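Local coordinates for cadherin-23 (Mus musculus, PDB 5UZ8), which binds calcium ions between its tandem extracellular cadherin repeats and probably serves cell adhesion and mechanotransduction in hearing, at residues A[5-10]-A[32-37]; A[17-22]-A[104-109]; A[44-49]-A[61-66]; A[83-88]-A[97-102]. All coordinates share one frame; numbering follows the deposited sequence. Where two conformers were deposited one is given.

Contact 1. Residues A[5-10]-A[32-37]. With CA (calcium ion), chain H.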
loop_
_atom_site.group_PDB
_atom_site.type_symbol
_atom_site.label_atom_id
_atom_site.label_comp_id
_atom_site.label_asym_id
_atom_site.label_seq_id
_atom_site.Cartn_x
_atom_site.Cartn_y
_atom_site.Cartn_z
ATOM N N PRO A 5 59.646 -19.624 0.805
ATOM C CA PRO A 5 58.380 -20.223 0.399
ATOM C C PRO A 5 57.777 -19.540 -0.825
ATOM O O PRO A 5 57.866 -18.307 -0.963
ATOM C CB PRO A 5 57.488 -20.021 1.628
ATOM C CG PRO A 5 58.457 -20.011 2.784
ATOM C CD PRO A 5 59.668 -19.319 2.253
ATOM N N GLN A 6 57.164 -20.347 -1.695
ATOM C CA GLN A 6 56.469 -19.828 -2.851
ATOM C C GLN A 6 55.012 -20.254 -2.818
ATOM O O GLN A 6 54.708 -21.425 -2.592
ATOM C CB GLN A 6 57.084 -20.374 -4.136
ATOM C CG GLN A 6 58.574 -20.170 -4.298
ATOM C CD GLN A 6 59.082 -20.946 -5.495
ATOM O OE1 GLN A 6 58.914 -20.518 -6.629
ATOM N NE2 GLN A 6 59.630 -22.113 -5.254
ATOM N N PHE A 7 54.126 -19.321 -3.110
ATOM C CA PHE A 7 52.709 -19.628 -3.203
ATOM C C PHE A 7 52.431 -20.390 -4.481
ATOM O O PHE A 7 53.170 -20.267 -5.475
ATOM C CB PHE A 7 51.849 -18.355 -3.080
ATOM C CG PHE A 7 51.798 -17.818 -1.660
ATOM C CD1 PHE A 7 50.962 -18.407 -0.713
ATOM C CD2 PHE A 7 52.617 -16.768 -1.271
ATOM C CE1 PHE A 7 50.933 -17.928 0.591
ATOM C CE2 PHE A 7 52.591 -16.286 0.027
ATOM C CZ PHE A 7 51.770 -16.882 0.962
ATOM N N LYS A 8 51.408 -21.232 -4.391
ATOM C CA LYS A 8 50.962 -22.084 -5.455
ATOM C C LYS A 8 49.590 -21.627 -5.965
ATOM O O LYS A 8 48.761 -21.187 -5.182
ATOM C CB LYS A 8 50.904 -23.521 -4.955
ATOM C CG LYS A 8 52.280 -24.016 -4.502
ATOM C CD LYS A 8 52.979 -24.741 -5.607
ATOM C CE LYS A 8 52.530 -26.193 -5.534
ATOM N NZ LYS A 8 52.446 -26.767 -6.875
ATOM N N PRO A 9 49.338 -21.717 -7.260
ATOM C CA PRO A 9 50.287 -22.157 -8.275
ATOM C C PRO A 9 51.458 -21.181 -8.465
ATOM O O PRO A 9 51.351 -20.001 -8.136
ATOM C CB PRO A 9 49.427 -22.209 -9.547
ATOM C CG PRO A 9 48.403 -21.152 -9.325
ATOM C CD PRO A 9 48.153 -21.059 -7.832
ATOM N N PHE A 10 52.574 -21.694 -8.954
ATOM C CA PHE A 10 53.780 -20.902 -8.991
ATOM C C PHE A 10 53.548 -19.633 -9.843
ATOM O O PHE A 10 53.015 -19.701 -10.939
ATOM C CB PHE A 10 54.926 -21.710 -9.577
ATOM C CG PHE A 10 55.461 -22.781 -8.668
ATOM C CD1 PHE A 10 55.915 -22.471 -7.374
ATOM C CD2 PHE A 10 55.557 -24.095 -9.110
ATOM C CE1 PHE A 10 56.466 -23.467 -6.557
ATOM C CE2 PHE A 10 56.106 -25.095 -8.297
ATOM C CZ PHE A 10 56.579 -24.773 -7.028
ATOM N N VAL A 32 44.640 -21.651 0.572
ATOM C CA VAL A 32 45.860 -21.336 -0.167
ATOM C C VAL A 32 46.978 -22.225 0.345
ATOM O O VAL A 32 46.859 -22.835 1.411
ATOM C CB VAL A 32 46.238 -19.857 -0.043
ATOM C CG1 VAL A 32 45.082 -18.965 -0.444
ATOM C CG2 VAL A 32 46.714 -19.514 1.358
ATOM N N ALA A 33 48.077 -22.288 -0.403
ATOM C CA ALA A 33 49.183 -23.126 -0.042
ATOM C C ALA A 33 50.462 -22.548 -0.612
ATOM O O ALA A 33 50.466 -22.004 -1.724
ATOM C CB ALA A 33 48.988 -24.547 -0.567
ATOM N N ALA A 34 51.525 -22.666 0.168
ATOM C CA ALA A 34 52.857 -22.374 -0.284
ATOM C C ALA A 34 53.703 -23.620 -0.112
ATOM O O ALA A 34 53.352 -24.515 0.658
ATOM C CB ALA A 34 53.437 -21.232 0.513
ATOM N N VAL A 35 54.831 -23.653 -0.813
ATOM C CA VAL A 35 55.775 -24.755 -0.707
ATOM C C VAL A 35 57.166 -24.217 -0.453
ATOM O O VAL A 35 57.485 -23.111 -0.839
ATOM C CB VAL A 35 55.788 -25.648 -1.960
ATOM C CG1 VAL A 35 54.433 -26.331 -2.143
ATOM C CG2 VAL A 35 56.157 -24.842 -3.194
ATOM N N ASP A 36 57.971 -25.016 0.218
ATOM C CA ASP A 36 59.351 -24.697 0.459
ATOM C C ASP A 36 60.068 -26.019 0.289
ATOM O O ASP A 36 59.776 -26.952 1.029
ATOM C CB ASP A 36 59.520 -24.160 1.873
ATOM C CG ASP A 36 60.927 -23.691 2.151
ATOM O OD1 ASP A 36 61.885 -24.481 2.007
ATOM O OD2 ASP A 36 61.078 -22.506 2.534
ATOM N N PRO A 37 60.979 -26.115 -0.691
ATOM C CA PRO A 37 61.660 -27.414 -0.904
ATOM C C PRO A 37 62.565 -27.925 0.262
ATOM O O PRO A 37 62.766 -29.139 0.391
ATOM C CB PRO A 37 62.457 -27.185 -2.202
ATOM C CG PRO A 37 62.598 -25.705 -2.329
ATOM C CD PRO A 37 61.386 -25.094 -1.681
HETATM CA CA CA H . 63.243 -22.321 3.284
HETATM O O HOH W 1 65.365 -21.690 4.235
#
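Ala34 sets its methyl against one face of the Phe7 ring, 3.9 Å above the plane and displaced toward the rim, with CD1 of Phe7 4.0 Å from CB of Ala34. The second flat group, the ring of Phe10, has CD of Lys8 over one face and CB of Gln6 at its edge, in plane; its CE1 reaches CG2 of Val35 at 3.6 Å, the two side chains crossing at about a right angle. Lys8 closes this outer cluster. Its chain is bent at every torsion beyond CG, and CG and CE both lie against CG1 of Val35, CE at 3.9 Å. An alanine at Lys8 would probably uncover both CG1 of Val35 and one face of the Phe10 ring, leaving that ring freer to turn. Gln6 and Val35 exchange two backbone hydrogen bonds, N of Gln6 to O of Val35 and N of Val35 to O of Gln6. The pairing runs on where N of Lys8 meets O of Ala33 at 2.9 Å. Alternation splits the side chains: Phe7 and Ala34 face inward onto Val86 and Ala88 of the opposing sheet, while Gln6 and Val35 face outward. At the other end Asp36 has CG anti to its backbone N (chi1 -175°), and its OD2 sits 3.5 Å from CD of Pro5 and 2.3 Å from the calcium ion; OD1 is a longer ligand. Asn3, Asp38, Asn42 and Asp90 complete the protein ligands. This is the short antiparallel edge pairing of a cadherin repeat, ending at the calcium site at its N-terminal tip.

Contact 2. Residues A[17-22]-A[104-109]. With CA (calcium ion), chain J; CA (calcium ion), chain K.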
loop_
_atom_site.group_PDB
_atom_site.type_symbol
_atom_site.label_atom_id
_atom_site.label_comp_id
_atom_site.label_asym_id
_atom_site.label_seq_id
_atom_site.Cartn_x
_atom_site.Cartn_y
_atom_site.Cartn_z
ATOM N N GLU A 17 38.314 -15.358 -4.273
ATOM C CA GLU A 17 37.231 -16.315 -4.182
ATOM C C GLU A 17 35.960 -15.505 -3.882
ATOM O O GLU A 17 36.019 -14.461 -3.214
ATOM C CB GLU A 17 37.568 -17.288 -3.044
ATOM C CG GLU A 17 37.128 -18.711 -3.150
ATOM C CD GLU A 17 37.672 -19.480 -4.342
ATOM O OE1 GLU A 17 38.868 -19.867 -4.391
ATOM O OE2 GLU A 17 36.858 -19.754 -5.217
ATOM N N ARG A 18 34.834 -15.981 -4.392
ATOM C CA ARG A 18 33.526 -15.473 -4.003
ATOM C C ARG A 18 33.047 -16.107 -2.703
ATOM O O ARG A 18 33.276 -17.304 -2.460
ATOM C CB ARG A 18 32.520 -15.737 -5.112
ATOM C CG ARG A 18 32.783 -14.916 -6.349
ATOM C CD ARG A 18 32.213 -15.573 -7.596
ATOM N NE ARG A 18 30.752 -15.589 -7.600
ATOM C CZ ARG A 18 29.964 -14.540 -7.866
ATOM N NH1 ARG A 18 30.476 -13.331 -8.119
ATOM N NH2 ARG A 18 28.634 -14.693 -7.861
ATOM N N VAL A 19 32.362 -15.316 -1.878
ATOM C CA VAL A 19 31.819 -15.790 -0.620
ATOM C C VAL A 19 30.397 -15.257 -0.512
ATOM O O VAL A 19 30.179 -14.050 -0.620
ATOM C CB VAL A 19 32.634 -15.259 0.564
ATOM C CG1 VAL A 19 31.993 -15.610 1.895
ATOM C CG2 VAL A 19 34.066 -15.793 0.492
ATOM N N LEU A 20 29.450 -16.137 -0.254
ATOM C CA LEU A 20 28.063 -15.677 -0.019
ATOM C C LEU A 20 27.981 -14.978 1.309
ATOM O O LEU A 20 28.434 -15.511 2.336
ATOM C CB LEU A 20 27.081 -16.836 -0.004
ATOM C CG LEU A 20 26.974 -17.676 -1.267
ATOM C CD1 LEU A 20 26.122 -18.909 -0.992
ATOM C CD2 LEU A 20 26.366 -16.860 -2.397
ATOM N N GLU A 21 27.388 -13.792 1.329
ATOM C CA GLU A 21 27.087 -13.179 2.617
ATOM C C GLU A 21 26.291 -14.151 3.488
ATOM O O GLU A 21 25.541 -14.979 2.984
ATOM C CB GLU A 21 26.356 -11.853 2.464
ATOM C CG GLU A 21 24.956 -11.974 1.913
ATOM C CD GLU A 21 24.144 -10.704 2.067
ATOM O OE1 GLU A 21 23.319 -10.411 1.156
ATOM O OE2 GLU A 21 24.314 -10.024 3.098
ATOM N N GLY A 22 26.527 -14.089 4.791
ATOM C CA GLY A 22 25.864 -14.963 5.734
ATOM C C GLY A 22 26.515 -16.307 5.966
ATOM O O GLY A 22 25.998 -17.095 6.775
ATOM N N LEU A 104 38.493 -11.479 -1.161
ATOM C CA LEU A 104 37.263 -12.246 -1.130
ATOM C C LEU A 104 36.095 -11.365 -1.541
ATOM O O LEU A 104 35.819 -10.332 -0.912
ATOM C CB LEU A 104 37.011 -12.878 0.249
ATOM C CG LEU A 104 38.100 -13.778 0.789
ATOM C CD1 LEU A 104 37.701 -14.251 2.193
ATOM C CD2 LEU A 104 38.383 -14.939 -0.139
ATOM N N GLU A 105 35.424 -11.780 -2.605
ATOM C CA GLU A 105 34.349 -11.020 -3.237
ATOM C C GLU A 105 33.038 -11.444 -2.590
ATOM O O GLU A 105 32.595 -12.574 -2.757
ATOM C CB GLU A 105 34.328 -11.332 -4.730
ATOM C CG GLU A 105 33.269 -10.617 -5.569
ATOM C CD GLU A 105 33.460 -10.872 -7.060
ATOM O OE1 GLU A 105 34.260 -11.744 -7.446
ATOM O OE2 GLU A 105 32.831 -10.186 -7.859
ATOM N N ILE A 106 32.440 -10.553 -1.816
ATOM C CA ILE A 106 31.200 -10.903 -1.126
ATOM C C ILE A 106 30.035 -10.869 -2.127
ATOM O O ILE A 106 29.928 -9.952 -2.945
ATOM C CB ILE A 106 30.958 -10.002 0.105
ATOM C CG1 ILE A 106 32.177 -9.984 1.033
ATOM C CG2 ILE A 106 29.753 -10.474 0.892
ATOM C CD1 ILE A 106 32.707 -11.368 1.352
ATOM N N VAL A 107 29.159 -11.870 -2.048
ATOM C CA VAL A 107 28.048 -12.031 -2.989
ATOM C C VAL A 107 26.755 -11.745 -2.243
ATOM O O VAL A 107 26.508 -12.308 -1.168
ATOM C CB VAL A 107 28.009 -13.454 -3.524
ATOM C CG1 VAL A 107 26.817 -13.669 -4.449
ATOM C CG2 VAL A 107 29.312 -13.757 -4.249
ATOM N N ASP A 108 25.952 -10.853 -2.809
ATOM C CA ASP A 108 24.655 -10.490 -2.244
ATOM C C ASP A 108 23.711 -11.687 -2.319
ATOM O O ASP A 108 23.608 -12.355 -3.366
ATOM C CB ASP A 108 24.093 -9.327 -3.080
ATOM C CG ASP A 108 22.756 -8.786 -2.595
ATOM O OD1 ASP A 108 22.506 -8.719 -1.360
ATOM O OD2 ASP A 108 21.978 -8.335 -3.484
ATOM N N ILE A 109 22.984 -11.921 -1.242
ATOM C CA ILE A 109 21.810 -12.814 -1.253
ATOM C C ILE A 109 20.555 -11.991 -0.959
ATOM O O ILE A 109 20.632 -10.874 -0.443
ATOM C CB ILE A 109 21.937 -14.011 -0.257
ATOM C CG1 ILE A 109 21.706 -13.569 1.183
ATOM C CG2 ILE A 109 23.272 -14.730 -0.428
ATOM C CD1 ILE A 109 21.862 -14.663 2.236
HETATM CA CA CA J . 21.604 -8.888 0.680
HETATM CA CA CA K . 22.602 -8.962 4.420
HETATM O O HOH W 2 20.882 -7.785 5.524
HETATM O O HOH W 3 23.107 -9.873 6.642
#
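Strands 17-20 and 104-107 pair in parallel, their short axes 4.5 Å apart at the closest and 34° inclined, joined by backbone hydrogen bonds that end where N of Glu21 meets O of Val107. On one face CB of Val19 packs on CD1 of Ile106 at 4.0 Å, and CD2 of Leu104 reaches CB of Glu17. On the other, CG2 of Val107 lies over the centre of the Arg18 guanidinium, 3.7 Å above its plane. Arg18 and Glu105 run side by side, but NH1 of Arg18 to OE2 of Glu105 is a long salt bridge of 3.9 Å, their planes 83° apart. Beyond the strands Glu21 bridges two calcium ions. OE1 binds one at 2.3 Å, with OD1 of Asp108 and O of Ile109, and on its anti lone pair takes the N-H of Ile109 at 2.9 Å; Asp108 also bonds Ser145. OE2 binds the other and accepts from Tyr76 N. With Asp75, Glu77, Asp111 and Asp144 it forms two calcium sites of the linker to the next cadherin repeat. Strand 15-20 is outermost in its sheet, 97-107 has 81-89 on its far side, and Leu104 and Val19 press onto Leu29 of strand 28-35.

Contact 3. Residues A[44-49]-A[61-66]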
loop_
_atom_site.group_PDB
_atom_site.type_symbol
_atom_site.label_atom_id
_atom_site.label_comp_id
_atom_site.label_asym_id
_atom_site.label_seq_id
_atom_site.Cartn_x
_atom_site.Cartn_y
_atom_site.Cartn_z
ATOM N N LEU A 44 59.683 -25.988 6.926
ATOM C CA LEU A 44 58.412 -26.081 7.660
ATOM C C LEU A 44 57.663 -24.743 7.607
ATOM O O LEU A 44 58.134 -23.753 8.169
ATOM C CB LEU A 44 58.693 -26.455 9.112
ATOM C CG LEU A 44 57.515 -26.655 10.052
ATOM C CD1 LEU A 44 56.450 -27.547 9.425
ATOM C CD2 LEU A 44 58.040 -27.242 11.355
ATOM N N ILE A 45 56.503 -24.720 6.957
ATOM C CA ILE A 45 55.819 -23.456 6.689
ATOM C C ILE A 45 54.768 -23.163 7.732
ATOM O O ILE A 45 53.916 -23.994 7.989
ATOM C CB ILE A 45 55.188 -23.434 5.278
ATOM C CG1 ILE A 45 56.306 -23.613 4.230
ATOM C CG2 ILE A 45 54.417 -22.129 5.041
ATOM C CD1 ILE A 45 55.784 -23.928 2.851
ATOM N N THR A 46 54.815 -21.941 8.266
ATOM C CA THR A 46 53.810 -21.375 9.173
ATOM C C THR A 46 53.022 -20.283 8.430
ATOM O O THR A 46 53.627 -19.404 7.800
ATOM C CB THR A 46 54.524 -20.712 10.367
ATOM O OG1 THR A 46 55.210 -21.717 11.095
ATOM C CG2 THR A 46 53.572 -19.993 11.304
ATOM N N TYR A 47 51.698 -20.345 8.496
ATOM C CA TYR A 47 50.844 -19.354 7.865
ATOM C C TYR A 47 50.296 -18.424 8.924
ATOM O O TYR A 47 49.837 -18.874 9.972
ATOM C CB TYR A 47 49.661 -19.993 7.126
ATOM C CG TYR A 47 50.075 -20.928 6.013
ATOM C CD1 TYR A 47 50.383 -22.243 6.274
ATOM C CD2 TYR A 47 50.168 -20.480 4.691
ATOM C CE1 TYR A 47 50.805 -23.104 5.268
ATOM C CE2 TYR A 47 50.577 -21.324 3.679
ATOM C CZ TYR A 47 50.871 -22.641 3.961
ATOM O OH TYR A 47 51.255 -23.480 2.952
ATOM N N THR A 48 50.358 -17.128 8.637
ATOM C CA THR A 48 49.646 -16.122 9.411
ATOM C C THR A 48 48.893 -15.188 8.449
ATOM O O THR A 48 49.219 -15.117 7.245
ATOM C CB THR A 48 50.616 -15.294 10.271
ATOM O OG1 THR A 48 51.617 -14.687 9.430
ATOM C CG2 THR A 48 51.312 -16.168 11.320
ATOM N N LEU A 49 47.893 -14.479 8.982
ATOM C CA LEU A 49 47.151 -13.454 8.252
ATOM C C LEU A 49 47.504 -12.060 8.762
ATOM O O LEU A 49 47.677 -11.871 9.995
ATOM C CB LEU A 49 45.654 -13.663 8.430
ATOM C CG LEU A 49 45.122 -15.028 7.972
ATOM C CD1 LEU A 49 43.604 -14.979 7.939
ATOM C CD2 LEU A 49 45.664 -15.429 6.603
ATOM N N GLU A 61 42.181 -21.596 9.945
ATOM C CA GLU A 61 41.792 -22.701 10.843
ATOM C C GLU A 61 42.918 -23.030 11.824
ATOM O O GLU A 61 42.688 -23.120 13.055
ATOM C CB GLU A 61 41.405 -23.926 10.054
ATOM C CG GLU A 61 40.875 -25.065 10.913
ATOM C CD GLU A 61 40.209 -26.085 10.036
ATOM O OE1 GLU A 61 38.960 -26.014 9.889
ATOM O OE2 GLU A 61 40.959 -26.848 9.389
ATOM N N ASP A 62 44.126 -23.188 11.280
ATOM C CA ASP A 62 45.347 -23.469 12.035
ATOM C C ASP A 62 46.561 -22.860 11.328
ATOM O O ASP A 62 46.554 -22.758 10.092
ATOM C CB ASP A 62 45.538 -24.992 12.119
ATOM C CG ASP A 62 46.516 -25.406 13.213
ATOM O OD1 ASP A 62 46.127 -25.352 14.397
ATOM O OD2 ASP A 62 47.668 -25.776 12.884
ATOM N N SER A 63 47.627 -22.574 12.064
ATOM C CA SER A 63 48.819 -21.995 11.437
ATOM C C SER A 63 49.630 -22.995 10.572
ATOM O O SER A 63 50.552 -22.592 9.869
ATOM C CB SER A 63 49.718 -21.353 12.496
ATOM O OG SER A 63 50.386 -22.358 13.227
ATOM N N SER A 64 49.305 -24.284 10.629
ATOM C CA SER A 64 50.032 -25.289 9.838
ATOM C C SER A 64 49.547 -25.403 8.393
ATOM O O SER A 64 50.185 -26.095 7.601
ATOM C CB SER A 64 49.947 -26.676 10.497
ATOM O OG SER A 64 48.617 -27.182 10.430
ATOM N N ALA A 65 48.445 -24.742 8.055
ATOM C CA ALA A 65 47.888 -24.789 6.709
ATOM C C ALA A 65 47.275 -23.461 6.306
ATOM O O ALA A 65 47.067 -22.587 7.151
ATOM C CB ALA A 65 46.839 -25.885 6.624
ATOM N N GLY A 66 46.950 -23.321 5.016
ATOM C CA GLY A 66 46.399 -22.077 4.501
ATOM C C GLY A 66 44.887 -22.113 4.323
ATOM O O GLY A 66 44.341 -21.417 3.454
HETATM O O HOH W 4 52.832 -26.117 7.057
HETATM O O HOH W 5 52.803 -23.359 12.516
#
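Tyr47 presses its ring against the backbone of Ala65 and Gly66, and this is the close-packed half of the contact. CD1 of Tyr47 comes within 3.3 Å of C of Ala65, while CA of Gly66 lies over the ring face, 4.1 Å from the centroid, in a CH-pi contact. The opposite face carries CG2 of Ile45, so the ring is sandwiched between the two, which would limit its turning, and Ser63 O sits at its edge, in plane. That same oxygen takes the N-H of Tyr47 at 2.9 Å, almost straight at 176°. The first torsion of Tyr47 (chi1 -61°) puts CG beside the backbone N. Inside the cadherin beta-sandwich its OH accepts from N of Ala34, tying strand 46-53 in one sheet to strand 28-35 in the other. The outer side is looser and wet. One water donates to both O of Ile45 and O of Ser64, the former at 2.6 Å, and a second lies between OG1 of Thr46, which also bonds Asn91, and OG of Ser63. Here 62-65 is a type I turn, and in one of its two conformers Asp62 accepts at OD2 from N and OG of Ser64, the N-H bond making an Asx turn.

Contact 4. Residues A[83-88]-A[97-102]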
loop_
_atom_site.group_PDB
_atom_site.type_symbol
_atom_site.label_atom_id
_atom_site.label_comp_id
_atom_site.label_asym_id
_atom_site.label_seq_id
_atom_site.Cartn_x
_atom_site.Cartn_y
_atom_site.Cartn_z
ATOM N N ASN A 83 39.451 -8.206 2.314
ATOM C CA ASN A 83 40.824 -8.278 1.825
ATOM C C ASN A 83 41.788 -8.511 2.989
ATOM O O ASN A 83 41.574 -8.034 4.119
ATOM C CB ASN A 83 41.175 -7.002 1.046
ATOM C CG ASN A 83 40.197 -6.729 -0.083
ATOM O OD1 ASN A 83 39.609 -7.660 -0.651
ATOM N ND2 ASN A 83 39.963 -5.465 -0.378
ATOM N N PHE A 84 42.859 -9.252 2.707
ATOM C CA PHE A 84 43.887 -9.509 3.681
ATOM C C PHE A 84 45.125 -10.050 2.978
ATOM O O PHE A 84 45.129 -10.264 1.763
ATOM C CB PHE A 84 43.404 -10.465 4.791
ATOM C CG PHE A 84 42.874 -11.758 4.293
ATOM C CD1 PHE A 84 41.556 -11.852 3.827
ATOM C CD2 PHE A 84 43.672 -12.895 4.270
ATOM C CE1 PHE A 84 41.051 -13.057 3.394
ATOM C CE2 PHE A 84 43.164 -14.110 3.814
ATOM C CZ PHE A 84 41.851 -14.186 3.378
ATOM N N THR A 85 46.159 -10.238 3.766
ATOM C CA THR A 85 47.425 -10.755 3.305
ATOM C C THR A 85 47.681 -12.070 4.006
ATOM O O THR A 85 47.478 -12.173 5.222
ATOM C CB THR A 85 48.516 -9.768 3.678
ATOM O OG1 THR A 85 48.334 -8.574 2.928
ATOM C CG2 THR A 85 49.881 -10.308 3.402
ATOM N N VAL A 86 48.161 -13.060 3.256
ATOM C CA VAL A 86 48.649 -14.300 3.836
ATOM C C VAL A 86 50.167 -14.260 3.824
ATOM O O VAL A 86 50.764 -13.929 2.797
ATOM C CB VAL A 86 48.191 -15.526 3.034
ATOM C CG1 VAL A 86 48.746 -16.783 3.680
ATOM C CG2 VAL A 86 46.671 -15.627 2.966
ATOM N N ARG A 87 50.781 -14.530 4.976
ATOM C CA ARG A 87 52.233 -14.660 5.101
ATOM C C ARG A 87 52.552 -16.121 5.306
ATOM O O ARG A 87 51.997 -16.736 6.205
ATOM C CB ARG A 87 52.753 -13.851 6.292
ATOM C CG ARG A 87 54.256 -13.860 6.487
ATOM C CD ARG A 87 54.672 -13.009 7.682
ATOM N NE ARG A 87 56.102 -13.118 7.991
ATOM C CZ ARG A 87 57.078 -12.417 7.401
ATOM N NH1 ARG A 87 56.815 -11.538 6.430
ATOM N NH2 ARG A 87 58.347 -12.607 7.769
ATOM N N ALA A 88 53.456 -16.663 4.481
ATOM C CA ALA A 88 53.923 -18.031 4.590
ATOM C C ALA A 88 55.412 -17.938 4.948
ATOM O O ALA A 88 56.186 -17.406 4.165
ATOM C CB ALA A 88 53.741 -18.743 3.258
ATOM N N ALA A 97 60.252 -15.719 4.239
ATOM C CA ALA A 97 58.820 -15.679 4.131
ATOM C C ALA A 97 58.400 -15.018 2.841
ATOM O O ALA A 97 59.165 -14.308 2.219
ATOM C CB ALA A 97 58.231 -14.949 5.327
ATOM N N ALA A 98 57.170 -15.296 2.436
ATOM C CA ALA A 98 56.546 -14.599 1.341
ATOM C C ALA A 98 55.161 -14.171 1.799
ATOM O O ALA A 98 54.610 -14.752 2.724
ATOM C CB ALA A 98 56.415 -15.515 0.144
ATOM N N GLU A 99 54.637 -13.148 1.127
ATOM C CA GLU A 99 53.335 -12.600 1.412
ATOM C C GLU A 99 52.570 -12.394 0.128
ATOM O O GLU A 99 53.150 -12.128 -0.909
ATOM C CB GLU A 99 53.484 -11.274 2.132
ATOM C CG GLU A 99 53.911 -11.459 3.575
ATOM C CD GLU A 99 54.003 -10.168 4.351
ATOM O OE1 GLU A 99 53.500 -9.123 3.875
ATOM O OE2 GLU A 99 54.567 -10.219 5.457
ATOM N N ILE A 100 51.258 -12.527 0.204
ATOM C CA ILE A 100 50.434 -12.363 -0.969
ATOM C C ILE A 100 49.063 -11.817 -0.576
ATOM O O ILE A 100 48.560 -12.148 0.499
ATOM C CB ILE A 100 50.309 -13.701 -1.713
ATOM C CG1 ILE A 100 49.653 -13.506 -3.081
ATOM C CG2 ILE A 100 49.586 -14.753 -0.888
ATOM C CD1 ILE A 100 49.771 -14.714 -3.977
ATOM N N PRO A 101 48.443 -11.010 -1.447
ATOM C CA PRO A 101 47.098 -10.544 -1.138
ATOM C C PRO A 101 46.022 -11.549 -1.457
ATOM O O PRO A 101 46.142 -12.350 -2.423
ATOM C CB PRO A 101 46.922 -9.287 -2.009
ATOM C CG PRO A 101 48.184 -9.089 -2.744
ATOM C CD PRO A 101 49.020 -10.305 -2.608
ATOM N N VAL A 102 44.957 -11.467 -0.669
ATOM C CA VAL A 102 43.728 -12.203 -0.920
ATOM C C VAL A 102 42.574 -11.217 -1.008
ATOM O O VAL A 102 42.478 -10.280 -0.201
ATOM C CB VAL A 102 43.447 -13.285 0.155
ATOM C CG1 VAL A 102 42.149 -14.031 -0.156
ATOM C CG2 VAL A 102 44.595 -14.293 0.221
#
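Val102 rides up against the ring of Phe84, its CB 3.7 Å above the plane and offset toward the rim, its CG1 3.5 Å from CZ of Phe84. Phe84 has CG between its backbone N and carbonyl carbon (chi1 55°), which sets its side chain alongside Val102. The other branch of the valine, CG2, fits against CG2 of Val86 at 3.7 Å, so the fork of Val102 bridges Phe84 and Val86. Farther along, the small Ala88 and Ala98 make a shallow stretch of this face, where the ring of Phe7 packs onto Ala98 and Ile100. On the reverse face Arg87 stretches out from CG to NE, and CB of Ala97 lies 3.4 Å from its guanidinium plane, over the centre. At the group's edge NH1 of Arg87 makes a salt bridge to OE2 of Glu99 at 2.8 Å, the two planes 76° apart. A leucine in place of Arg87 would probably leave the Glu99 carboxylate without its charged mate and the Ala97 methyl less covered. Paired backbone bonds link Phe84 with Val102, Val86 with Ile100 and Ala88 with Ala98, the ladder of an antiparallel beta hairpin, here the central strands in one sheet of a cadherin Greek-key sandwich.

How the contacts relate
All four contacts belong to the first of the three cadherin repeats in this fragment. Contacts 2, 3 and 4 share one sheet, ordered 15-20, 97-107, 81-89, 46-53: contact 2 joins the first two strands, contact 4 the middle two, and contact 3 hangs a loop on the last. Contact 1 lies in the facing sheet; its centre is about 11 Å from that of contact 4 and 12 Å from that of contact 3, and all three touch. Contact 2, about 26 Å from contact 1 centre to centre, lies at the opposite tip, and each holds calcium ligands. Along the chain contacts 3 and 4 nest inside the loop closed by contact 2, which alternates with contact 1.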